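PDB 3QFH: epidermin leader peptide processing serine protease EpiP from Staphylococcus aureus subsp. aureus, which is a subtilisin-like serine endopeptidase that probably cleaves the leader peptide from the precursor of the lantibiotic epidermin. Local coordinates for residues S97-M105 / M362-T370; Y257-K268 / K304-V313. All coordinates share one frame; numbering follows the deposited sequence.

Contact 1: S97-M105 / M362-T370; sequences SLFSRQWDM and MHKENILTT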
loop_
_atom_site.group_PDB
_atom_site.type_symbol
_atom_site.label_atom_id
_atom_site.label_comp_id
_atom_site.label_asym_id
_atom_site.label_seq_id
_atom_site.Cartn_x
_atom_site.Cartn_y
_atom_site.Cartn_z
ATOM N N SER A 97 -1.761 4.841 28.788
ATOM C CA SER A 97 -1.815 3.910 27.662
ATOM C C SER A 97 -3.222 3.689 27.120
ATOM O O SER A 97 -4.168 3.550 27.863
ATOM C CB SER A 97 -1.196 2.552 28.029
ATOM O OG SER A 97 -1.193 1.677 26.907
ATOM N N LEU A 98 -3.326 3.672 25.804
ATOM C CA LEU A 98 -4.579 3.376 25.122
ATOM C C LEU A 98 -4.515 1.926 24.609
ATOM O O LEU A 98 -5.454 1.441 23.967
ATOM C CB LEU A 98 -4.760 4.315 23.916
ATOM C CG LEU A 98 -4.823 5.825 24.154
ATOM C CD1 LEU A 98 -4.927 6.577 22.812
ATOM C CD2 LEU A 98 -5.974 6.201 25.085
ATOM N N PHE A 99 -3.406 1.240 24.891
ATOM C CA PHE A 99 -3.209 -0.103 24.362
ATOM C C PHE A 99 -4.358 -1.059 24.681
ATOM O O PHE A 99 -4.739 -1.828 23.830
ATOM C CB PHE A 99 -1.834 -0.691 24.731
ATOM C CG PHE A 99 -1.635 -2.090 24.227
ATOM C CD1 PHE A 99 -1.395 -2.325 22.875
ATOM C CD2 PHE A 99 -1.735 -3.173 25.093
ATOM C CE1 PHE A 99 -1.232 -3.612 22.394
ATOM C CE2 PHE A 99 -1.568 -4.464 24.623
ATOM C CZ PHE A 99 -1.324 -4.687 23.259
ATOM N N SER A 100 -4.950 -0.972 25.863
ATOM C CA SER A 100 -6.078 -1.871 26.209
ATOM C C SER A 100 -7.361 -1.623 25.389
ATOM O O SER A 100 -8.288 -2.459 25.406
ATOM C CB SER A 100 -6.397 -1.818 27.705
ATOM O OG SER A 100 -6.886 -0.550 28.095
ATOM N N ARG A 101 -7.445 -0.486 24.705
ATOM C CA ARG A 101 -8.592 -0.224 23.835
ATOM C C ARG A 101 -8.332 -0.729 22.410
ATOM O O ARG A 101 -9.254 -0.810 21.604
ATOM C CB ARG A 101 -8.895 1.277 23.793
ATOM C CG ARG A 101 -9.264 1.869 25.136
ATOM C CD ARG A 101 -9.465 3.355 24.985
ATOM N NE ARG A 101 -9.613 4.015 26.264
ATOM C CZ ARG A 101 -9.897 5.306 26.415
ATOM N NH1 ARG A 101 -10.084 6.088 25.354
ATOM N NH2 ARG A 101 -10.007 5.818 27.632
ATOM N N GLN A 102 -7.068 -1.031 22.091
ATOM C CA GLN A 102 -6.714 -1.506 20.751
ATOM C C GLN A 102 -7.017 -2.990 20.644
ATOM O O GLN A 102 -6.125 -3.814 20.687
ATOM C CB GLN A 102 -5.225 -1.280 20.477
ATOM C CG GLN A 102 -4.773 0.162 20.577
ATOM C CD GLN A 102 -3.325 0.293 20.247
ATOM O OE1 GLN A 102 -2.520 0.576 21.128
ATOM N NE2 GLN A 102 -2.964 0.056 18.967
ATOM N N TRP A 103 -8.291 -3.341 20.518
ATOM C CA TRP A 103 -8.657 -4.750 20.445
ATOM C C TRP A 103 -7.933 -5.485 19.326
ATOM O O TRP A 103 -7.592 -6.648 19.477
ATOM C CB TRP A 103 -10.163 -4.933 20.274
ATOM C CG TRP A 103 -10.744 -4.275 19.061
ATOM C CD1 TRP A 103 -11.365 -3.059 19.011
ATOM C CD2 TRP A 103 -10.803 -4.809 17.734
ATOM N NE1 TRP A 103 -11.772 -2.792 17.730
ATOM C CE2 TRP A 103 -11.436 -3.850 16.927
ATOM C CE3 TRP A 103 -10.367 -6.005 17.144
ATOM C CZ2 TRP A 103 -11.656 -4.052 15.561
ATOM C CZ3 TRP A 103 -10.582 -6.201 15.791
ATOM C CH2 TRP A 103 -11.215 -5.229 15.012
ATOM N N ASP A 104 -7.741 -4.808 18.205
ATOM C CA ASP A 104 -7.109 -5.380 17.041
ATOM C C ASP A 104 -5.628 -5.729 17.283
ATOM O O ASP A 104 -5.148 -6.755 16.817
ATOM C CB ASP A 104 -7.243 -4.398 15.862
ATOM C CG ASP A 104 -6.640 -3.020 16.169
ATOM O OD1 ASP A 104 -6.964 -2.434 17.247
ATOM O OD2 ASP A 104 -5.863 -2.521 15.325
ATOM N N MET A 105 -4.936 -4.880 18.045
ATOM C CA MET A 105 -3.528 -5.043 18.351
ATOM C C MET A 105 -3.398 -6.117 19.435
ATOM O O MET A 105 -2.480 -6.948 19.414
ATOM C CB MET A 105 -2.942 -3.679 18.786
ATOM C CG MET A 105 -1.454 -3.508 18.544
ATOM S SD MET A 105 -1.007 -3.726 16.777
ATOM C CE MET A 105 -1.619 -2.259 15.968
ATOM N N MET A 362 -19.101 1.380 17.918
ATOM C CA MET A 362 -18.012 1.877 17.099
ATOM C C MET A 362 -16.665 1.388 17.619
ATOM O O MET A 362 -15.824 0.928 16.843
ATOM C CB MET A 362 -18.020 3.406 17.070
ATOM C CG MET A 362 -16.831 4.016 16.326
ATOM S SD MET A 362 -16.736 5.826 16.408
ATOM C CE MET A 362 -16.428 6.127 18.154
ATOM N N HIS A 363 -16.493 1.474 18.939
ATOM C CA HIS A 363 -15.247 1.104 19.622
ATOM C C HIS A 363 -14.899 -0.383 19.526
ATOM O O HIS A 363 -13.730 -0.760 19.570
ATOM C CB HIS A 363 -15.325 1.517 21.102
ATOM C CG HIS A 363 -15.693 2.960 21.299
ATOM N ND1 HIS A 363 -17.001 3.401 21.281
ATOM C CD2 HIS A 363 -14.926 4.058 21.497
ATOM C CE1 HIS A 363 -17.020 4.709 21.472
ATOM N NE2 HIS A 363 -15.773 5.130 21.601
ATOM N N LYS A 364 -15.926 -1.211 19.442
ATOM C CA LYS A 364 -15.765 -2.644 19.344
ATOM C C LYS A 364 -15.388 -3.131 17.939
ATOM O O LYS A 364 -14.625 -4.093 17.823
ATOM C CB LYS A 364 -17.062 -3.337 19.778
ATOM C CG LYS A 364 -17.375 -3.159 21.258
ATOM C CD LYS A 364 -18.689 -3.841 21.618
ATOM C CE LYS A 364 -19.015 -3.694 23.108
ATOM N NZ LYS A 364 -20.360 -4.256 23.447
ATOM N N GLU A 365 -15.890 -2.462 16.893
ATOM C CA GLU A 365 -15.676 -2.915 15.514
ATOM C C GLU A 365 -14.757 -2.039 14.643
ATOM O O GLU A 365 -14.482 -2.406 13.502
ATOM C CB GLU A 365 -17.028 -3.123 14.799
ATOM C CG GLU A 365 -17.832 -1.839 14.490
ATOM C CD GLU A 365 -19.135 -2.127 13.712
ATOM O OE1 GLU A 365 -19.827 -1.157 13.339
ATOM O OE2 GLU A 365 -19.474 -3.318 13.467
ATOM N N ASN A 366 -14.324 -0.880 15.139
ATOM C CA ASN A 366 -13.385 -0.050 14.379
ATOM C C ASN A 366 -12.017 -0.059 15.037
ATOM O O ASN A 366 -11.873 -0.429 16.201
ATOM C CB ASN A 366 -13.890 1.381 14.161
ATOM C CG ASN A 366 -15.025 1.473 13.114
ATOM O OD1 ASN A 366 -15.475 0.469 12.542
ATOM N ND2 ASN A 366 -15.458 2.690 12.843
ATOM N N ILE A 367 -11.032 0.382 14.272
ATOM C CA ILE A 367 -9.642 0.403 14.665
ATOM C C ILE A 367 -9.208 1.778 15.185
ATOM O O ILE A 367 -9.307 2.784 14.478
ATOM C CB ILE A 367 -8.750 0.104 13.442
ATOM C CG1 ILE A 367 -9.192 -1.194 12.711
ATOM C CG2 ILE A 367 -7.275 0.090 13.847
ATOM C CD1 ILE A 367 -9.038 -2.456 13.477
ATOM N N LEU A 368 -8.684 1.796 16.400
ATOM C CA LEU A 368 -8.199 3.005 16.999
ATOM C C LEU A 368 -6.803 3.251 16.442
ATOM O O LEU A 368 -5.943 2.379 16.517
ATOM C CB LEU A 368 -8.177 2.849 18.529
ATOM C CG LEU A 368 -7.614 4.015 19.349
ATOM C CD1 LEU A 368 -8.372 5.329 19.101
ATOM C CD2 LEU A 368 -7.636 3.655 20.809
ATOM N N THR A 369 -6.578 4.408 15.836
ATOM C CA THR A 369 -5.244 4.695 15.319
ATOM C C THR A 369 -4.918 6.162 15.479
ATOM O O THR A 369 -5.765 6.954 15.909
ATOM C CB THR A 369 -5.098 4.230 13.826
ATOM O OG1 THR A 369 -3.709 4.220 13.444
ATOM C CG2 THR A 369 -5.924 5.091 12.876
ATOM N N THR A 370 -3.672 6.503 15.165
ATOM C CA THR A 370 -3.194 7.864 15.208
ATOM C C THR A 370 -3.828 8.711 14.111
ATOM O O THR A 370 -3.914 8.283 12.947
ATOM C CB THR A 370 -1.667 7.898 14.995
ATOM O OG1 THR A 370 -1.338 7.150 13.812
ATOM C CG2 THR A 370 -0.961 7.299 16.183
HETATM O O HOH W 1 -11.833 0.361 21.182
HETATM O O HOH W 2 -4.838 -0.154 16.953
HETATM O O HOH W 3 -9.086 -0.793 17.857
#
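With CG lodged between its backbone N and carbonyl carbon (chi1 58°), W103 holds its indole against the end of helix 361-365, and D104 takes the same first torsion (57°), which sets its carboxylate beside I367. The indole N-H is given to the first carbonyl beyond the helix: W103 NE1 lies 2.8 Å from N366 O in a bent hydrogen bond (137° at the hydrogen), reaching that oxygen from above the carbonyl plane. K364 O sits over one face of the ring, 3.1 Å above its plane, and H363 O comes near the edge at CD1. Here the start of helix 103-108 meets the junction between helix 361-365 and strand 367-370, a strand that pairs with 376-379 in a two-stranded antiparallel sheet of the subtilase domain. I367 crosses the indole at about a right angle, its CD1 3.7 Å from W103 CZ2, while its CG2 touches D104 OD2. That carboxylate also forms a salt bridge with K388. Water adds further polar links: one molecule joins R101 O to H363 O, and another donates to D104 OD1 and accepts from L368 N. Farther along, L368 CD2 packs 4.0 Å from R101 CB.

Contact 2: Y257-K268 / K304-V313; sequences YDALQKAINYAK and KDVPASMDNV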
loop_
_atom_site.group_PDB
_atom_site.type_symbol
_atom_site.label_atom_id
_atom_site.label_comp_id
_atom_site.label_asym_id
_atom_site.label_seq_id
_atom_site.Cartn_x
_atom_site.Cartn_y
_atom_site.Cartn_z
ATOM N N TYR A 257 -0.053 -0.183 -15.813
ATOM C CA TYR A 257 -0.032 -1.566 -15.342
ATOM C C TYR A 257 1.416 -2.073 -15.329
ATOM O O TYR A 257 1.920 -2.562 -14.306
ATOM C CB TYR A 257 -0.911 -2.463 -16.227
ATOM C CG TYR A 257 -0.992 -3.867 -15.692
ATOM C CD1 TYR A 257 -2.044 -4.258 -14.880
ATOM C CD2 TYR A 257 0.019 -4.793 -15.954
ATOM C CE1 TYR A 257 -2.103 -5.547 -14.352
ATOM C CE2 TYR A 257 -0.039 -6.077 -15.446
ATOM C CZ TYR A 257 -1.103 -6.443 -14.641
ATOM O OH TYR A 257 -1.158 -7.713 -14.121
ATOM N N ASP A 258 2.077 -1.929 -16.469
ATOM C CA ASP A 258 3.466 -2.341 -16.624
ATOM C C ASP A 258 4.374 -1.627 -15.652
ATOM O O ASP A 258 5.256 -2.242 -15.087
ATOM C CB ASP A 258 3.964 -2.049 -18.043
ATOM C CG ASP A 258 3.328 -2.959 -19.090
ATOM O OD1 ASP A 258 2.709 -3.974 -18.705
ATOM O OD2 ASP A 258 3.462 -2.662 -20.299
ATOM N N ALA A 259 4.174 -0.325 -15.484
ATOM C CA ALA A 259 5.021 0.464 -14.591
ATOM C C ALA A 259 4.925 -0.077 -13.170
ATOM O O ALA A 259 5.949 -0.291 -12.505
ATOM C CB ALA A 259 4.622 1.929 -14.616
ATOM N N LEU A 260 3.693 -0.312 -12.734
ATOM C CA LEU A 260 3.421 -0.827 -11.390
ATOM C C LEU A 260 3.972 -2.249 -11.160
ATOM O O LEU A 260 4.617 -2.499 -10.138
ATOM C CB LEU A 260 1.919 -0.761 -11.087
ATOM C CG LEU A 260 1.520 -1.047 -9.641
ATOM C CD1 LEU A 260 2.358 -0.195 -8.647
ATOM C CD2 LEU A 260 0.036 -0.796 -9.452
ATOM N N GLN A 261 3.722 -3.173 -12.089
ATOM C CA GLN A 261 4.245 -4.533 -11.949
ATOM C C GLN A 261 5.770 -4.507 -12.028
ATOM O O GLN A 261 6.431 -5.233 -11.305
ATOM C CB GLN A 261 3.697 -5.484 -13.022
ATOM C CG GLN A 261 4.228 -6.912 -12.898
ATOM C CD GLN A 261 3.782 -7.581 -11.614
ATOM O OE1 GLN A 261 2.696 -8.143 -11.548
ATOM N NE2 GLN A 261 4.619 -7.513 -10.580
ATOM N N LYS A 262 6.328 -3.665 -12.899
ATOM C CA LYS A 262 7.797 -3.572 -13.004
ATOM C C LYS A 262 8.410 -2.962 -11.744
ATOM O O LYS A 262 9.477 -3.368 -11.325
ATOM C CB LYS A 262 8.238 -2.818 -14.268
ATOM C CG LYS A 262 7.987 -3.608 -15.545
ATOM C CD LYS A 262 8.139 -2.766 -16.825
ATOM C CE LYS A 262 9.566 -2.289 -17.072
ATOM N NZ LYS A 262 9.692 -1.511 -18.363
ATOM N N ALA A 263 7.721 -2.011 -11.127
ATOM C CA ALA A 263 8.209 -1.410 -9.879
ATOM C C ALA A 263 8.302 -2.500 -8.789
ATOM O O ALA A 263 9.310 -2.624 -8.101
ATOM C CB ALA A 263 7.273 -0.287 -9.427
ATOM N N ILE A 264 7.224 -3.271 -8.648
ATOM C CA ILE A 264 7.141 -4.393 -7.696
ATOM C C ILE A 264 8.287 -5.427 -7.909
ATOM O O ILE A 264 8.935 -5.863 -6.958
ATOM C CB ILE A 264 5.735 -5.060 -7.791
ATOM C CG1 ILE A 264 4.684 -4.087 -7.254
ATOM C CG2 ILE A 264 5.671 -6.382 -7.004
ATOM C CD1 ILE A 264 3.255 -4.487 -7.516
ATOM N N ASN A 265 8.552 -5.777 -9.154
ATOM C CA ASN A 265 9.612 -6.745 -9.463
ATOM C C ASN A 265 10.983 -6.127 -9.238
ATOM O O ASN A 265 11.933 -6.822 -8.872
ATOM C CB ASN A 265 9.444 -7.293 -10.876
ATOM C CG ASN A 265 8.167 -8.132 -11.033
ATOM O OD1 ASN A 265 7.557 -8.550 -10.047
ATOM N ND2 ASN A 265 7.782 -8.400 -12.268
ATOM N N TYR A 266 11.079 -4.822 -9.450
ATOM C CA TYR A 266 12.304 -4.091 -9.178
ATOM C C TYR A 266 12.572 -4.167 -7.663
ATOM O O TYR A 266 13.692 -4.474 -7.238
ATOM C CB TYR A 266 12.187 -2.643 -9.648
ATOM C CG TYR A 266 13.428 -1.794 -9.423
ATOM C CD1 TYR A 266 14.395 -1.659 -10.405
ATOM C CD2 TYR A 266 13.625 -1.132 -8.221
ATOM C CE1 TYR A 266 15.528 -0.877 -10.196
ATOM C CE2 TYR A 266 14.732 -0.357 -8.003
ATOM C CZ TYR A 266 15.683 -0.230 -8.987
ATOM O OH TYR A 266 16.784 0.546 -8.747
ATOM N N ALA A 267 11.539 -3.912 -6.859
ATOM C CA ALA A 267 11.674 -3.987 -5.401
ATOM C C ALA A 267 12.140 -5.366 -5.004
ATOM O O ALA A 267 13.017 -5.486 -4.165
ATOM C CB ALA A 267 10.365 -3.632 -4.681
ATOM N N LYS A 268 11.554 -6.403 -5.611
ATOM C CA LYS A 268 11.933 -7.788 -5.303
ATOM C C LYS A 268 13.417 -8.030 -5.610
ATOM O O LYS A 268 14.115 -8.641 -4.822
ATOM C CB LYS A 268 11.087 -8.774 -6.090
ATOM C CG LYS A 268 11.423 -10.254 -5.826
ATOM C CD LYS A 268 10.756 -11.126 -6.888
ATOM C CE LYS A 268 11.190 -12.592 -6.817
ATOM N NZ LYS A 268 10.782 -13.216 -5.536
ATOM N N LYS A 304 -8.625 -5.198 -13.457
ATOM C CA LYS A 304 -7.886 -5.861 -12.376
ATOM C C LYS A 304 -7.714 -4.966 -11.161
ATOM O O LYS A 304 -7.583 -3.748 -11.289
ATOM C CB LYS A 304 -6.507 -6.316 -12.849
ATOM C CG LYS A 304 -6.530 -7.390 -13.920
ATOM C CD LYS A 304 -5.203 -8.143 -14.000
ATOM C CE LYS A 304 -4.977 -9.022 -12.761
ATOM N NZ LYS A 304 -3.676 -9.746 -12.773
ATOM N N ASP A 305 -7.727 -5.583 -9.983
ATOM C CA ASP A 305 -7.522 -4.880 -8.727
ATOM C C ASP A 305 -6.004 -4.870 -8.525
ATOM O O ASP A 305 -5.420 -5.918 -8.306
ATOM C CB ASP A 305 -8.246 -5.635 -7.602
ATOM C CG ASP A 305 -8.160 -4.939 -6.251
ATOM O OD1 ASP A 305 -7.697 -3.787 -6.185
ATOM O OD2 ASP A 305 -8.575 -5.562 -5.241
ATOM N N VAL A 306 -5.367 -3.701 -8.626
ATOM C CA VAL A 306 -3.910 -3.617 -8.524
ATOM C C VAL A 306 -3.440 -2.611 -7.463
ATOM O O VAL A 306 -4.100 -1.614 -7.198
ATOM C CB VAL A 306 -3.268 -3.280 -9.888
ATOM C CG1 VAL A 306 -3.837 -4.184 -10.970
ATOM C CG2 VAL A 306 -3.463 -1.833 -10.254
ATOM N N PRO A 307 -2.282 -2.869 -6.848
ATOM C CA PRO A 307 -1.386 -3.991 -7.081
ATOM C C PRO A 307 -1.741 -5.291 -6.338
ATOM O O PRO A 307 -0.979 -6.251 -6.415
ATOM C CB PRO A 307 -0.045 -3.456 -6.571
ATOM C CG PRO A 307 -0.425 -2.550 -5.445
ATOM C CD PRO A 307 -1.747 -1.938 -5.832
ATOM N N ALA A 308 -2.888 -5.336 -5.667
ATOM C CA ALA A 308 -3.257 -6.516 -4.869
ATOM C C ALA A 308 -3.240 -7.836 -5.632
ATOM O O ALA A 308 -2.899 -8.863 -5.052
ATOM C CB ALA A 308 -4.632 -6.322 -4.196
ATOM N N SER A 309 -3.622 -7.820 -6.905
ATOM C CA SER A 309 -3.681 -9.052 -7.695
ATOM C C SER A 309 -2.433 -9.263 -8.547
ATOM O O SER A 309 -2.399 -10.164 -9.350
ATOM C CB SER A 309 -4.905 -9.028 -8.622
ATOM O OG SER A 309 -4.788 -7.957 -9.558
ATOM N N MET A 310 -1.416 -8.432 -8.377
ATOM C CA MET A 310 -0.207 -8.555 -9.194
ATOM C C MET A 310 0.771 -9.601 -8.673
ATOM O O MET A 310 0.639 -10.095 -7.570
ATOM C CB MET A 310 0.486 -7.202 -9.327
ATOM C CG MET A 310 -0.155 -6.268 -10.370
ATOM S SD MET A 310 0.681 -4.666 -10.375
ATOM C CE MET A 310 0.051 -3.919 -11.889
ATOM N N ASP A 311 1.760 -9.938 -9.487
ATOM C CA ASP A 311 2.757 -10.908 -9.077
ATOM C C ASP A 311 3.706 -10.295 -8.054
ATOM O O ASP A 311 3.997 -9.088 -8.095
ATOM C CB ASP A 311 3.563 -11.379 -10.291
ATOM C CG ASP A 311 2.691 -12.031 -11.358
ATOM O OD1 ASP A 311 1.661 -12.666 -11.004
ATOM O OD2 ASP A 311 3.044 -11.914 -12.551
ATOM N N ASN A 312 4.168 -11.144 -7.140
ATOM C CA ASN A 312 5.137 -10.779 -6.126
ATOM C C ASN A 312 4.690 -9.749 -5.078
ATOM O O ASN A 312 5.451 -8.901 -4.650
ATOM C CB ASN A 312 6.420 -10.347 -6.808
ATOM C CG ASN A 312 7.014 -11.458 -7.642
ATOM O OD1 ASN A 312 7.181 -12.557 -7.153
ATOM N ND2 ASN A 312 7.342 -11.168 -8.902
ATOM N N VAL A 313 3.437 -9.833 -4.679
ATOM C CA VAL A 313 2.915 -8.968 -3.630
ATOM C C VAL A 313 2.285 -9.853 -2.568
ATOM O O VAL A 313 1.743 -10.912 -2.870
ATOM C CB VAL A 313 1.841 -7.995 -4.151
ATOM C CG1 VAL A 313 2.381 -7.150 -5.312
ATOM C CG2 VAL A 313 0.618 -8.747 -4.587
HETATM O O HOH W 4 8.117 -7.314 -4.691
#
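Helix 254-269, one of the helices that flank the parallel sheet of the subtilisin-like domain, receives along one side the chain that leaves strand 302-306 and runs on toward strand 314-319. The methyl of M310 sits over the centre of the Y257 ring, with CE 3.7 Å from the ring centroid in a CH-pi contact; SD lies farther above the same face, giving a Met-aromatic pair. An extended chain beyond CG carries the methyl this far, and L260 CB meets CE as well. In the α/β framework the helix axis makes 45° with the short strand 304-306, and a cis peptide bond leads from V306 into P307, the first residue of a type I turn that ends at M310. L260 CD2 reaches V306 CG2 at 3.7 Å, and I264 CD1 touches both P307 CB and V313 CG1. Polar grips border this apolar row. The Q261 amide, its chain bent at chi2 (65°), uses both its oxygen and its nitrogen on the backbone of D311: D311 N donates to a lone pair of Q261 OE1 at 2.9 Å, and Q261 NE2 returns a nearly straight bond (169°) to D311 O at 3.0 Å. One turn on, N312 ND2 donates to N265 OD1 at 2.9 Å, approaching from above that carbonyl plane.

Overall arrangement
From the N terminus the chain first lays down four antiparallel strands, 20-27, 43-48, 53-59 and 73-78, of a five-stranded mixed sheet that 249-250 later completes, then passes through 97-105, the first half of contact 1. All seven strands of the parallel sheet follow before 362-370 returns to close a loop of 256 intervening residues. Contact 2 is nested inside this loop and closes a much shorter one, in which 35 residues, including strand 273-277, separate 257-268 from 304-313. It ties a helix to the connection between strands, whereas contact 1 joins the region preceding the parallel sheet to a late two-stranded hairpin. Their centres lie 32 Å apart on opposite sides of the chain's centre, and they do not touch.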